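Local coordinates for protein short chain dehydrogenase (A0QTM2 homolog) (Mycobacterium thermoresistibile, PDB 3SC4) that probably catalyses an NAD(P)-dependent oxidation or reduction, as a Rossmann-fold member of the short-chain dehydrogenase family, at residues P152-Y166 with L268-P280. Sequence-based numbering, arbitrary orientation.
Sequences PPIRLEPKWLRPTPY and LGVDLWVDSPNPP
Trp-273 holds a left-handed backbone conformation (phi 71°) at the third position of the type II beta turn Asp-271 to Val-274, its indole lodged against the segment 152-166, where one backbone carbonyl and several side chains hold it. Its NE1 donates to Trp-160 O over 3.0 Å, in the carbonyl plane and on a lone pair. Pro-152 CG sits over one indole face, near the rim, 3.5 Å from Trp-273 CE3, while CB of the preceding Leu-272 lies over the opposite face. Farther along, Tyr-166 CD2 comes within 3.7 Å of Trp-273 CH2; these two rings are slid apart and barely overlap. With CG beside its backbone N (chi1 -56°), Trp-160 turns its ring onto the turn backbone, CZ3 lying 3.5 Å from Trp-273 N.

At the more exposed end, Arg-155 NH2 and Asp-275 OD2 (2.8 Å) form a salt bridge whose N-H...O bond is nearly straight (168°), the oxygen in the guanidinium plane but approached from above the carboxylate plane. Tyr-171 of helix 164-183 also meets the Trp-273 ring. The C-terminal loop is thus joined to the segment leading into that helix by a buried indole whose N-H is satisfied, with a charged pair at its margin.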
loop_
_atom_site.group_PDB
_atom_site.type_symbol
_atom_site.label_atom_id
_atom_site.label_comp_id
_atom_site.label_asym_id
_atom_site.label_seq_id
_atom_site.Cartn_x
_atom_site.Cartn_y
_atom_site.Cartn_z
ATOM N N PRO B 152 -3.346 8.153 -7.739
ATOM C CA PRO B 152 -4.772 8.326 -7.936
ATOM C C PRO B 152 -5.543 8.349 -6.642
ATOM O O PRO B 152 -5.013 7.929 -5.613
ATOM C CB PRO B 152 -5.147 7.054 -8.682
ATOM C CG PRO B 152 -4.266 6.003 -8.066
ATOM C CD PRO B 152 -2.997 6.720 -7.626
ATOM N N PRO B 153 -6.795 8.804 -6.687
ATOM C CA PRO B 153 -7.708 8.619 -5.550
ATOM C C PRO B 153 -7.909 7.151 -5.275
ATOM O O PRO B 153 -7.832 6.336 -6.213
ATOM C CB PRO B 153 -9.052 9.187 -6.041
ATOM C CG PRO B 153 -8.751 9.932 -7.264
ATOM C CD PRO B 153 -7.490 9.336 -7.862
ATOM N N ILE B 154 -8.160 6.848 -4.004
ATOM C CA ILE B 154 -8.383 5.512 -3.525
ATOM C C ILE B 154 -9.835 5.214 -3.817
ATOM O O ILE B 154 -10.738 5.778 -3.195
ATOM C CB ILE B 154 -8.150 5.360 -2.029
ATOM C CG1 ILE B 154 -6.769 5.908 -1.609
ATOM C CG2 ILE B 154 -8.350 3.927 -1.616
ATOM C CD1 ILE B 154 -5.586 5.227 -2.188
ATOM N N ARG B 155 -10.037 4.311 -4.773
ATOM C CA ARG B 155 -11.353 3.827 -5.177
ATOM C C ARG B 155 -11.462 2.353 -4.753
ATOM O O ARG B 155 -10.631 1.530 -5.133
ATOM C CB ARG B 155 -11.458 3.924 -6.698
ATOM C CG ARG B 155 -11.367 5.359 -7.257
ATOM C CD ARG B 155 -12.765 5.911 -7.335
ATOM N NE ARG B 155 -13.021 6.392 -8.668
ATOM C CZ ARG B 155 -14.205 6.440 -9.257
ATOM N NH1 ARG B 155 -15.309 6.013 -8.672
ATOM N NH2 ARG B 155 -14.260 6.939 -10.478
ATOM N N LEU B 156 -12.495 2.036 -3.980
ATOM C CA LEU B 156 -12.601 0.749 -3.293
ATOM C C LEU B 156 -13.657 -0.186 -3.858
ATOM O O LEU B 156 -13.785 -1.333 -3.390
ATOM C CB LEU B 156 -12.918 0.984 -1.813
ATOM C CG LEU B 156 -11.849 1.730 -1.016
ATOM C CD1 LEU B 156 -12.364 1.992 0.422
ATOM C CD2 LEU B 156 -10.540 0.940 -1.027
ATOM N N GLU B 157 -14.416 0.301 -4.838
ATOM C CA GLU B 157 -15.357 -0.544 -5.552
ATOM C C GLU B 157 -14.541 -1.622 -6.294
ATOM O O GLU B 157 -13.432 -1.362 -6.772
ATOM C CB GLU B 157 -16.218 0.269 -6.536
ATOM C CG GLU B 157 -17.014 1.454 -5.892
ATOM C CD GLU B 157 -16.215 2.789 -5.768
ATOM O OE1 GLU B 157 -15.073 2.927 -6.265
ATOM O OE2 GLU B 157 -16.741 3.722 -5.130
ATOM N N PRO B 158 -15.068 -2.851 -6.337
ATOM C CA PRO B 158 -14.363 -4.002 -6.929
ATOM C C PRO B 158 -13.682 -3.772 -8.281
ATOM O O PRO B 158 -12.560 -4.232 -8.483
ATOM C CB PRO B 158 -15.478 -5.036 -7.058
ATOM C CG PRO B 158 -16.307 -4.779 -5.830
ATOM C CD PRO B 158 -16.293 -3.278 -5.625
ATOM N N LYS B 159 -14.338 -3.064 -9.192
ATOM C CA LYS B 159 -13.767 -2.875 -10.526
ATOM C C LYS B 159 -12.403 -2.191 -10.455
ATOM O O LYS B 159 -11.556 -2.425 -11.308
ATOM C CB LYS B 159 -14.720 -2.115 -11.469
ATOM C CG LYS B 159 -15.234 -0.747 -10.965
ATOM C CD LYS B 159 -15.850 0.094 -12.124
ATOM C CE LYS B 159 -17.075 0.932 -11.667
ATOM N NZ LYS B 159 -17.950 1.437 -12.824
ATOM N N TRP B 160 -12.181 -1.382 -9.426
ATOM C CA TRP B 160 -10.955 -0.588 -9.322
ATOM C C TRP B 160 -9.816 -1.293 -8.603
ATOM O O TRP B 160 -8.720 -0.765 -8.565
ATOM C CB TRP B 160 -11.227 0.694 -8.586
ATOM C CG TRP B 160 -12.293 1.518 -9.171
ATOM C CD1 TRP B 160 -13.434 1.913 -8.557
ATOM C CD2 TRP B 160 -12.325 2.080 -10.486
ATOM N NE1 TRP B 160 -14.182 2.691 -9.399
ATOM C CE2 TRP B 160 -13.536 2.801 -10.597
ATOM C CE3 TRP B 160 -11.467 2.031 -11.579
ATOM C CZ2 TRP B 160 -13.916 3.480 -11.768
ATOM C CZ3 TRP B 160 -11.855 2.713 -12.772
ATOM C CH2 TRP B 160 -13.062 3.424 -12.840
ATOM N N LEU B 161 -10.070 -2.467 -8.031
ATOM C CA LEU B 161 -9.083 -3.139 -7.209
ATOM C C LEU B 161 -8.249 -4.113 -8.041
ATOM O O LEU B 161 -7.974 -5.205 -7.640
ATOM C CB LEU B 161 -9.758 -3.837 -6.019
ATOM C CG LEU B 161 -10.408 -2.847 -5.043
ATOM C CD1 LEU B 161 -11.247 -3.543 -3.955
ATOM C CD2 LEU B 161 -9.376 -1.945 -4.413
ATOM N N ARG B 162 -7.759 -3.638 -9.160
ATOM C CA ARG B 162 -7.269 -4.475 -10.239
ATOM C C ARG B 162 -6.473 -3.534 -11.149
ATOM O O ARG B 162 -6.857 -2.363 -11.294
ATOM C CB ARG B 162 -8.468 -4.962 -11.021
ATOM C CG ARG B 162 -8.429 -6.396 -11.437
ATOM C CD ARG B 162 -9.790 -6.851 -12.027
ATOM N NE ARG B 162 -9.658 -8.189 -12.593
ATOM C CZ ARG B 162 -10.648 -8.910 -13.112
ATOM N NH1 ARG B 162 -11.888 -8.445 -13.143
ATOM N NH2 ARG B 162 -10.388 -10.114 -13.608
ATOM N N PRO B 163 -5.344 -3.981 -11.718
ATOM C CA PRO B 163 -4.651 -5.219 -11.403
ATOM C C PRO B 163 -3.877 -5.000 -10.136
ATOM O O PRO B 163 -3.438 -3.910 -9.868
ATOM C CB PRO B 163 -3.741 -5.441 -12.614
ATOM C CG PRO B 163 -3.520 -4.101 -13.165
ATOM C CD PRO B 163 -4.693 -3.228 -12.800
ATOM N N THR B 164 -3.692 -6.061 -9.384
ATOM C CA THR B 164 -3.306 -5.980 -7.974
ATOM C C THR B 164 -1.931 -5.370 -7.697
ATOM O O THR B 164 -1.812 -4.439 -6.933
ATOM C CB THR B 164 -3.447 -7.362 -7.339
ATOM O OG1 THR B 164 -4.823 -7.748 -7.440
ATOM C CG2 THR B 164 -3.007 -7.340 -5.904
ATOM N N PRO B 165 -0.893 -5.862 -8.345
ATOM C CA PRO B 165 0.422 -5.277 -8.078
ATOM C C PRO B 165 0.475 -3.776 -8.288
ATOM O O PRO B 165 0.944 -3.026 -7.423
ATOM C CB PRO B 165 1.331 -5.989 -9.095
ATOM C CG PRO B 165 0.592 -7.260 -9.407
ATOM C CD PRO B 165 -0.842 -6.906 -9.374
ATOM N N TYR B 166 0.020 -3.328 -9.437
ATOM C CA TYR B 166 0.058 -1.910 -9.776
ATOM C C TYR B 166 -0.888 -1.101 -8.902
ATOM O O TYR B 166 -0.522 -0.038 -8.450
ATOM C CB TYR B 166 -0.265 -1.703 -11.267
ATOM C CG TYR B 166 -0.061 -0.304 -11.777
ATOM C CD1 TYR B 166 1.172 0.308 -11.699
ATOM C CD2 TYR B 166 -1.098 0.385 -12.365
ATOM C CE1 TYR B 166 1.358 1.623 -12.181
ATOM C CE2 TYR B 166 -0.943 1.670 -12.843
ATOM C CZ TYR B 166 0.283 2.308 -12.742
ATOM O OH TYR B 166 0.428 3.598 -13.242
ATOM N N LEU B 268 -12.644 11.194 -25.968
ATOM C CA LEU B 268 -11.466 10.959 -25.157
ATOM C C LEU B 268 -11.594 9.683 -24.339
ATOM O O LEU B 268 -12.691 9.298 -23.926
ATOM C CB LEU B 268 -11.216 12.146 -24.251
ATOM C CG LEU B 268 -10.747 13.408 -24.959
ATOM C CD1 LEU B 268 -10.818 14.617 -24.043
ATOM C CD2 LEU B 268 -9.327 13.202 -25.466
ATOM N N GLY B 269 -10.464 9.018 -24.126
ATOM C CA GLY B 269 -10.401 7.813 -23.294
ATOM C C GLY B 269 -10.200 8.178 -21.826
ATOM O O GLY B 269 -9.922 9.344 -21.493
ATOM N N VAL B 270 -10.338 7.195 -20.941
ATOM C CA VAL B 270 -10.212 7.450 -19.504
ATOM C C VAL B 270 -8.976 6.815 -18.911
ATOM O O VAL B 270 -8.591 5.711 -19.272
ATOM C CB VAL B 270 -11.487 6.994 -18.685
ATOM C CG1 VAL B 270 -12.654 7.885 -19.000
ATOM C CG2 VAL B 270 -11.836 5.497 -18.919
ATOM N N ASP B 271 -8.366 7.509 -17.965
ATOM C CA ASP B 271 -7.235 6.957 -17.209
ATOM C C ASP B 271 -7.783 5.827 -16.331
ATOM O O ASP B 271 -8.989 5.711 -16.123
ATOM C CB ASP B 271 -6.615 8.080 -16.364
ATOM C CG ASP B 271 -5.218 7.763 -15.828
ATOM O OD1 ASP B 271 -4.632 6.724 -16.158
ATOM O OD2 ASP B 271 -4.683 8.602 -15.073
ATOM N N LEU B 272 -6.905 4.980 -15.823
ATOM C CA LEU B 272 -7.268 4.069 -14.747
ATOM C C LEU B 272 -7.786 4.882 -13.548
ATOM O O LEU B 272 -7.307 5.987 -13.295
ATOM C CB LEU B 272 -6.059 3.261 -14.299
ATOM C CG LEU B 272 -5.400 2.310 -15.309
ATOM C CD1 LEU B 272 -4.285 1.489 -14.634
ATOM C CD2 LEU B 272 -6.424 1.397 -15.969
ATOM N N TRP B 273 -8.766 4.326 -12.838
ATOM C CA TRP B 273 -9.319 4.916 -11.612
ATOM C C TRP B 273 -10.150 6.170 -11.856
ATOM O O TRP B 273 -10.390 6.932 -10.947
ATOM C CB TRP B 273 -8.220 5.136 -10.518
ATOM C CG TRP B 273 -7.584 3.844 -10.150
ATOM C CD1 TRP B 273 -8.212 2.780 -9.593
ATOM C CD2 TRP B 273 -6.222 3.437 -10.367
ATOM N NE1 TRP B 273 -7.344 1.737 -9.437
ATOM C CE2 TRP B 273 -6.104 2.111 -9.883
ATOM C CE3 TRP B 273 -5.081 4.067 -10.884
ATOM C CZ2 TRP B 273 -4.899 1.386 -9.930
ATOM C CZ3 TRP B 273 -3.875 3.332 -10.937
ATOM C CH2 TRP B 273 -3.810 2.002 -10.450
ATOM N N VAL B 274 -10.625 6.344 -13.083
ATOM C CA VAL B 274 -11.409 7.504 -13.456
ATOM C C VAL B 274 -12.621 7.078 -14.266
ATOM O O VAL B 274 -12.525 6.222 -15.163
ATOM C CB VAL B 274 -10.543 8.500 -14.235
ATOM C CG1 VAL B 274 -11.413 9.583 -14.901
ATOM C CG2 VAL B 274 -9.511 9.116 -13.285
ATOM N N ASP B 275 -13.769 7.669 -13.946
ATOM C CA ASP B 275 -15.034 7.329 -14.642
ATOM C C ASP B 275 -15.211 8.068 -15.949
ATOM O O ASP B 275 -15.809 7.538 -16.861
ATOM C CB ASP B 275 -16.266 7.633 -13.755
ATOM C CG ASP B 275 -16.491 6.578 -12.644
ATOM O OD1 ASP B 275 -16.342 5.356 -12.951
ATOM O OD2 ASP B 275 -16.827 6.985 -11.489
ATOM N N SER B 276 -14.729 9.305 -16.023
ATOM C CA SER B 276 -15.020 10.181 -17.165
ATOM C C SER B 276 -13.823 10.984 -17.589
ATOM O O SER B 276 -13.062 11.432 -16.765
ATOM C CB SER B 276 -16.136 11.186 -16.810
ATOM O OG SER B 276 -17.292 10.524 -16.326
ATOM N N PRO B 277 -13.684 11.231 -18.886
ATOM C CA PRO B 277 -12.548 12.025 -19.349
ATOM C C PRO B 277 -12.603 13.498 -18.948
ATOM O O PRO B 277 -11.567 14.144 -18.920
ATOM C CB PRO B 277 -12.609 11.862 -20.864
ATOM C CG PRO B 277 -14.041 11.571 -21.134
ATOM C CD PRO B 277 -14.566 10.814 -19.993
ATOM N N ASN B 278 -13.784 14.013 -18.617
ATOM C CA ASN B 278 -13.936 15.409 -18.189
ATOM C C ASN B 278 -14.616 15.520 -16.840
ATOM O O ASN B 278 -15.295 14.591 -16.405
ATOM C CB ASN B 278 -14.714 16.206 -19.218
ATOM C CG ASN B 278 -13.966 16.348 -20.521
ATOM O OD1 ASN B 278 -12.757 16.511 -20.541
ATOM N ND2 ASN B 278 -14.687 16.300 -21.617
ATOM N N PRO B 279 -14.421 16.652 -16.157
ATOM C CA PRO B 279 -15.141 16.820 -14.897
ATOM C C PRO B 279 -16.662 16.754 -15.084
ATOM O O PRO B 279 -17.165 16.976 -16.206
ATOM C CB PRO B 279 -14.695 18.208 -14.406
ATOM C CG PRO B 279 -13.343 18.409 -15.089
ATOM C CD PRO B 279 -13.483 17.758 -16.420
ATOM N N PRO B 280 -17.386 16.424 -14.004
ATOM C CA PRO B 280 -18.851 16.451 -14.070
ATOM C C PRO B 280 -19.355 17.785 -14.576
ATOM O O PRO B 280 -18.882 18.830 -14.127
ATOM C CB PRO B 280 -19.301 16.228 -12.618
ATOM C CG PRO B 280 -18.070 15.743 -11.841
ATOM C CD PRO B 280 -16.881 15.772 -12.777
#